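Side-chain contacts in inosine-uridine preferring nucleoside hydrolase family protein (Bacillus anthracis, PDB 2C40), which belongs to the inosine-uridine preferring nucleoside hydrolase family and holds a calcium ion and alpha-D-ribofuranose in one pocket: residues A[39-42]-A[43-47]; A[221-224]-A[225-229]; A[254-257]-A[258-261]. All coordinates share one frame; numbering follows the deposited sequence.

Interaction 1 of 3, residues A[39-42]-A[43-47]; sequences CYLE and PAMSA
S46 and E42 meet one turn apart at the start of a helix. The E42 carbonyl O takes two bonds from S46. The backbone S46 N gives a nearly straight one, with an N-H...O angle of 175°. The hydroxyl S46 OG adds a second at 3.0 Å to E42 O, from above the carbonyl plane. S46 OG lies beside its own backbone N, chi1 -44°, and this turns it back toward the preceding turn. M45 N bonds to L41 O at 2.9 Å. M45 is bent at chi2 (-67°), and its methyl M45 CE lies only 3.3 Å from L41 CD1, tighter than usual for two carbons. Y40 holds the N-cap position. P43 follows in the first turn, its CG 3.4 Å from Y40 O. C39, in the loop ahead, lays its SG against A44 CB at 3.4 Å. Farther out, R78 bonds to the C39 carbonyl and makes a cation-pi contact with the Y40 ring. The helix 41-55 links strands 27-34 and 62-64 in a beta-alpha-beta unit. C39, L41, A44 and M45 pack on V34 of the first strand. M45 also reaches V62 and A64 of the second, while P43 and S46 touch helix 80-85.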
# COMPACT_ATOMS: atom_id res chain seq x y z
N CYS A 39 -12.14 7.33 -3.10
CA CYS A 39 -10.94 8.06 -2.76
C CYS A 39 -11.29 9.20 -1.82
O CYS A 39 -12.44 9.61 -1.73
CB CYS A 39 -10.23 8.63 -4.00
SG CYS A 39 -10.95 10.11 -4.79
N TYR A 40 -10.28 9.67 -1.10
CA TYR A 40 -10.29 10.96 -0.48
C TYR A 40 -9.82 11.99 -1.51
O TYR A 40 -8.93 11.74 -2.28
CB TYR A 40 -9.40 10.94 0.77
CG TYR A 40 -10.02 10.18 1.92
CD1 TYR A 40 -9.91 8.78 2.03
CD2 TYR A 40 -10.76 10.84 2.88
CE1 TYR A 40 -10.51 8.09 3.09
CE2 TYR A 40 -11.34 10.16 3.95
CZ TYR A 40 -11.21 8.79 4.05
OH TYR A 40 -11.80 8.17 5.11
N LEU A 41 -10.45 13.15 -1.52
CA LEU A 41 -10.24 14.13 -2.59
C LEU A 41 -8.81 14.66 -2.71
O LEU A 41 -8.28 14.81 -3.81
CB LEU A 41 -11.20 15.30 -2.41
CG LEU A 41 -11.27 16.34 -3.55
CD1 LEU A 41 -11.75 15.75 -4.90
CD2 LEU A 41 -12.17 17.47 -3.03
N GLU A 42 -8.21 14.99 -1.58
CA GLU A 42 -6.88 15.61 -1.61
C GLU A 42 -5.77 14.76 -2.23
O GLU A 42 -5.14 15.20 -3.17
CB GLU A 42 -6.50 16.14 -0.24
CG GLU A 42 -7.39 17.33 0.16
CD GLU A 42 -7.32 18.51 -0.88
OE1 GLU A 42 -6.22 19.09 -1.03
OE2 GLU A 42 -8.36 18.82 -1.56
N PRO A 43 -5.53 13.52 -1.73
CA PRO A 43 -4.51 12.69 -2.40
C PRO A 43 -4.79 12.34 -3.85
O PRO A 43 -3.86 12.15 -4.62
CB PRO A 43 -4.47 11.41 -1.53
CG PRO A 43 -5.80 11.35 -0.94
CD PRO A 43 -6.08 12.80 -0.57
N ALA A 44 -6.06 12.22 -4.24
CA ALA A 44 -6.43 11.90 -5.61
C ALA A 44 -6.18 13.10 -6.57
O ALA A 44 -5.74 12.93 -7.74
CB ALA A 44 -7.92 11.50 -5.65
N MET A 45 -6.52 14.30 -6.08
CA MET A 45 -6.21 15.53 -6.80
C MET A 45 -4.73 15.63 -6.99
O MET A 45 -4.30 15.78 -8.12
CB MET A 45 -6.69 16.75 -6.02
CG MET A 45 -8.12 16.97 -6.14
SD MET A 45 -8.59 17.43 -7.83
CE MET A 45 -10.22 16.96 -7.56
N SER A 46 -3.96 15.54 -5.89
CA SER A 46 -2.49 15.68 -6.01
C SER A 46 -1.94 14.63 -6.95
O SER A 46 -1.17 14.96 -7.82
CB SER A 46 -1.71 15.49 -4.71
OG SER A 46 -2.30 16.15 -3.65
N ALA A 47 -2.31 13.36 -6.73
CA ALA A 47 -1.78 12.26 -7.56
C ALA A 47 -2.04 12.47 -9.06
O ALA A 47 -1.12 12.26 -9.89
CB ALA A 47 -2.33 10.88 -7.08

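Interaction 2 of 3, residues A[221-224]-A[225-229]; sequences IDFL and GQCYA
The two helical turns from I221 to Y228 are held by four i to i+4 backbone bonds, from G225 N to I221 O, Q226 N to D222 O, C227 N to F223 O and Y228 N to L224 O. Three side-chain pairs follow the same spacing. D222 and Q226 form the polar one. Q226 NE2 donates to D222 OD1 at 3.1 Å, with an N-H...O angle of 153°. OD1 lies close to the plane of the Q226 amide, but the amide nitrogen sits well above the carboxylate plane. The two planes are 58° apart. D222 CG is anti to the backbone N, chi1 -174°, which swings the carboxylate along the helix to meet the amide. D222 OD2 has a weak, long ion pair with R216.

F223 and C227 form a sulfur-aromatic contact. C227 SG lies over one face of the ring, 3.8 Å from its centroid and shifted toward the rim. Its nearest ring atom is F223 CZ, at 3.6 Å. The same ring meets F19 edge-to-face and meets the ring of F55 at a slant.

Helix 219-229 lies between other helices of the alpha/beta fold. L224, C227 and Y228 face V16 of helix 12-21, and I221 and L224 touch helix 296-308.

L224 and Y228 run side by side and point the same way, with L224 CD2 3.9 Å from Y228 CE1. The Q226 side borders the dimer interface. There it packs against Q226 of the second subunit, and D222 packs on P88 of that subunit.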
# COMPACT_ATOMS: atom_id res chain seq x y z
N ILE A 221 6.46 1.14 -16.73
CA ILE A 221 6.18 -0.22 -16.28
C ILE A 221 6.44 -0.31 -14.74
O ILE A 221 5.60 -0.82 -14.01
CB ILE A 221 7.02 -1.28 -17.07
CG1 ILE A 221 6.68 -1.30 -18.56
CG2 ILE A 221 6.87 -2.67 -16.49
CD1 ILE A 221 5.30 -1.83 -18.91
N ASP A 222 7.58 0.21 -14.29
CA ASP A 222 7.92 0.27 -12.87
C ASP A 222 6.80 1.04 -12.13
O ASP A 222 6.31 0.58 -11.10
CB ASP A 222 9.26 0.97 -12.71
CG ASP A 222 9.80 0.97 -11.29
OD1 ASP A 222 9.43 0.10 -10.45
OD2 ASP A 222 10.65 1.84 -11.03
N PHE A 223 6.33 2.14 -12.72
CA PHE A 223 5.22 2.91 -12.12
C PHE A 223 3.91 2.10 -12.02
O PHE A 223 3.27 2.09 -10.95
CB PHE A 223 4.94 4.20 -12.88
CG PHE A 223 3.75 4.99 -12.33
CD1 PHE A 223 2.57 5.10 -13.05
CD2 PHE A 223 3.83 5.63 -11.09
CE1 PHE A 223 1.50 5.83 -12.56
CE2 PHE A 223 2.74 6.36 -10.59
CZ PHE A 223 1.59 6.46 -11.32
N LEU A 224 3.53 1.43 -13.12
CA LEU A 224 2.40 0.50 -13.12
C LEU A 224 2.53 -0.54 -12.02
O LEU A 224 1.58 -0.79 -11.31
CB LEU A 224 2.28 -0.29 -14.43
CG LEU A 224 1.44 0.17 -15.58
CD1 LEU A 224 1.74 -0.77 -16.79
CD2 LEU A 224 -0.06 0.14 -15.17
N GLY A 225 3.69 -1.18 -11.93
CA GLY A 225 3.92 -2.15 -10.87
C GLY A 225 3.81 -1.63 -9.43
O GLY A 225 3.29 -2.31 -8.57
N GLN A 226 4.31 -0.44 -9.17
CA GLN A 226 4.17 0.20 -7.85
C GLN A 226 2.70 0.42 -7.53
O GLN A 226 2.22 0.05 -6.46
CB GLN A 226 4.94 1.51 -7.81
CG GLN A 226 6.44 1.22 -7.74
CD GLN A 226 7.29 2.45 -7.89
OE1 GLN A 226 7.15 3.40 -7.15
NE2 GLN A 226 8.23 2.41 -8.82
N CYS A 227 1.97 0.97 -8.50
CA CYS A 227 0.55 1.14 -8.34
C CYS A 227 -0.16 -0.18 -7.94
O CYS A 227 -0.90 -0.19 -6.97
CB CYS A 227 -0.02 1.75 -9.58
SG CYS A 227 0.38 3.52 -9.69
N TYR A 228 0.14 -1.30 -8.62
CA TYR A 228 -0.56 -2.56 -8.34
C TYR A 228 -0.08 -3.35 -7.11
O TYR A 228 -0.76 -4.26 -6.67
CB TYR A 228 -0.62 -3.40 -9.61
CG TYR A 228 -1.66 -2.83 -10.56
CD1 TYR A 228 -1.31 -2.30 -11.80
CD2 TYR A 228 -3.00 -2.74 -10.15
CE1 TYR A 228 -2.26 -1.77 -12.63
CE2 TYR A 228 -3.93 -2.19 -10.92
CZ TYR A 228 -3.58 -1.69 -12.18
OH TYR A 228 -4.57 -1.15 -12.98
N ALA A 229 1.06 -2.97 -6.55
CA ALA A 229 1.58 -3.51 -5.31
C ALA A 229 0.66 -3.20 -4.13
O ALA A 229 0.58 -3.91 -3.14
CB ALA A 229 2.94 -2.89 -5.06

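Interaction 3 of 3, residues A[254-257]-A[258-261]; sequences VGKA and DLAK
K256 and L259 cross at about a right angle. The aliphatic part of the lysine does the touching. K256 CD lies 3.7 Å from L259 CD2, and K256 CB lies 3.8 Å from L259 CD1. Both methyls of the leucine therefore rest against the lysine chain. With K256 CG anti to the backbone N (chi1 -165°), the chain runs out across L259 before it bends at chi3.

D258 meets the same lysine at another point and crosses it obliquely. D258 OD2 is 3.5 Å from K256 CG, so one carboxylate oxygen rests near the methylene chain. The ammonium group does not close on it. K256 NZ stays 5.4 Å from D258 OD2, too far for a direct salt bridge. Any attraction between the two charges is probably modest at this surface.

The backbone brings these three side chains together. L259 N donates to K256 O at 3.1 Å, with an N-H...O angle of 166°. The donor stands above the carbonyl plane. A weak bond follows from A260 N to A257 O, at 3.4 Å.

L259 is the buried member of the group. It packs on R298 and Y302 of helix 296-308, and K256 touches the same two residues. A260 rests on V291 of strand 286-292. G255 O accepts a bond from N26.

K256 is the first residue to leave helical angles after helix 246-255. The i to i+3 pattern, one bond of it weak, fits the short 3-10 turn of residues 257-259. This turn carries the chain out of the helix and into strand 261-269, which runs antiparallel to strand 286-292.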
# COMPACT_ATOMS: atom_id res chain seq x y z
N VAL A 254 -11.90 3.18 -24.89
CA VAL A 254 -11.94 4.51 -25.50
C VAL A 254 -10.78 4.67 -26.51
O VAL A 254 -10.98 5.15 -27.62
CB VAL A 254 -11.89 5.63 -24.41
CG1 VAL A 254 -11.70 7.00 -25.05
CG2 VAL A 254 -13.16 5.59 -23.56
N GLY A 255 -9.59 4.24 -26.12
CA GLY A 255 -8.43 4.32 -27.00
C GLY A 255 -8.41 3.29 -28.12
O GLY A 255 -7.85 3.55 -29.17
N LYS A 256 -9.00 2.13 -27.89
CA LYS A 256 -8.92 1.01 -28.83
C LYS A 256 -10.18 0.16 -28.75
O LYS A 256 -10.17 -0.93 -28.22
CB LYS A 256 -7.69 0.15 -28.56
CG LYS A 256 -7.38 -0.77 -29.70
CD LYS A 256 -6.06 -1.48 -29.51
CE LYS A 256 -4.94 -0.79 -30.27
NZ LYS A 256 -3.70 -1.62 -30.25
N ALA A 257 -11.26 0.67 -29.32
CA ALA A 257 -12.58 0.03 -29.27
C ALA A 257 -12.55 -1.43 -29.74
O ALA A 257 -13.33 -2.27 -29.26
CB ALA A 257 -13.56 0.81 -30.11
N ASP A 258 -11.62 -1.71 -30.66
CA ASP A 258 -11.42 -3.01 -31.28
C ASP A 258 -10.91 -4.17 -30.39
O ASP A 258 -10.79 -5.31 -30.88
CB ASP A 258 -10.48 -2.87 -32.53
CG ASP A 258 -9.62 -1.54 -32.56
OD1 ASP A 258 -10.17 -0.42 -32.26
OD2 ASP A 258 -8.41 -1.59 -32.97
N LEU A 259 -10.58 -3.87 -29.14
CA LEU A 259 -10.18 -4.87 -28.14
C LEU A 259 -11.33 -5.76 -27.69
O LEU A 259 -11.11 -6.89 -27.29
CB LEU A 259 -9.58 -4.17 -26.91
CG LEU A 259 -8.25 -3.46 -27.15
CD1 LEU A 259 -7.82 -2.66 -25.94
CD2 LEU A 259 -7.20 -4.46 -27.54
N ALA A 260 -12.54 -5.26 -27.74
CA ALA A 260 -13.68 -6.00 -27.26
C ALA A 260 -14.82 -5.92 -28.28
O ALA A 260 -14.66 -5.35 -29.37
CB ALA A 260 -14.12 -5.47 -25.93
N LYS A 261 -15.92 -6.57 -27.94
CA LYS A 261 -17.15 -6.49 -28.68
C LYS A 261 -18.15 -5.77 -27.82
O LYS A 261 -17.91 -5.52 -26.66
CB LYS A 261 -17.67 -7.88 -29.01
CG LYS A 261 -16.95 -8.54 -30.17
CD LYS A 261 -16.48 -9.90 -29.73
CE LYS A 261 -15.98 -10.76 -30.86
NZ LYS A 261 -17.17 -11.44 -31.37

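How the interactions relate
The three contacts come in series along the chain, and none nests in or crosses another. Each is local and closes no long loop. Interaction 1 starts helix 41-55, just after the loop that follows strand 27-34. Interaction 2 lies on helix 219-229, at the dimer interface. Interaction 3 follows the end of the next helix, 246-255, and leads into strand 261-269. Interactions 1 and 2 have nearest atoms about 7 Å apart and do not touch. Interactions 1 and 3 lie on opposite sides of the chain's centre, with centres about 29 Å apart. Helix 296-308 relates 2 to 3, since both pack side chains against it.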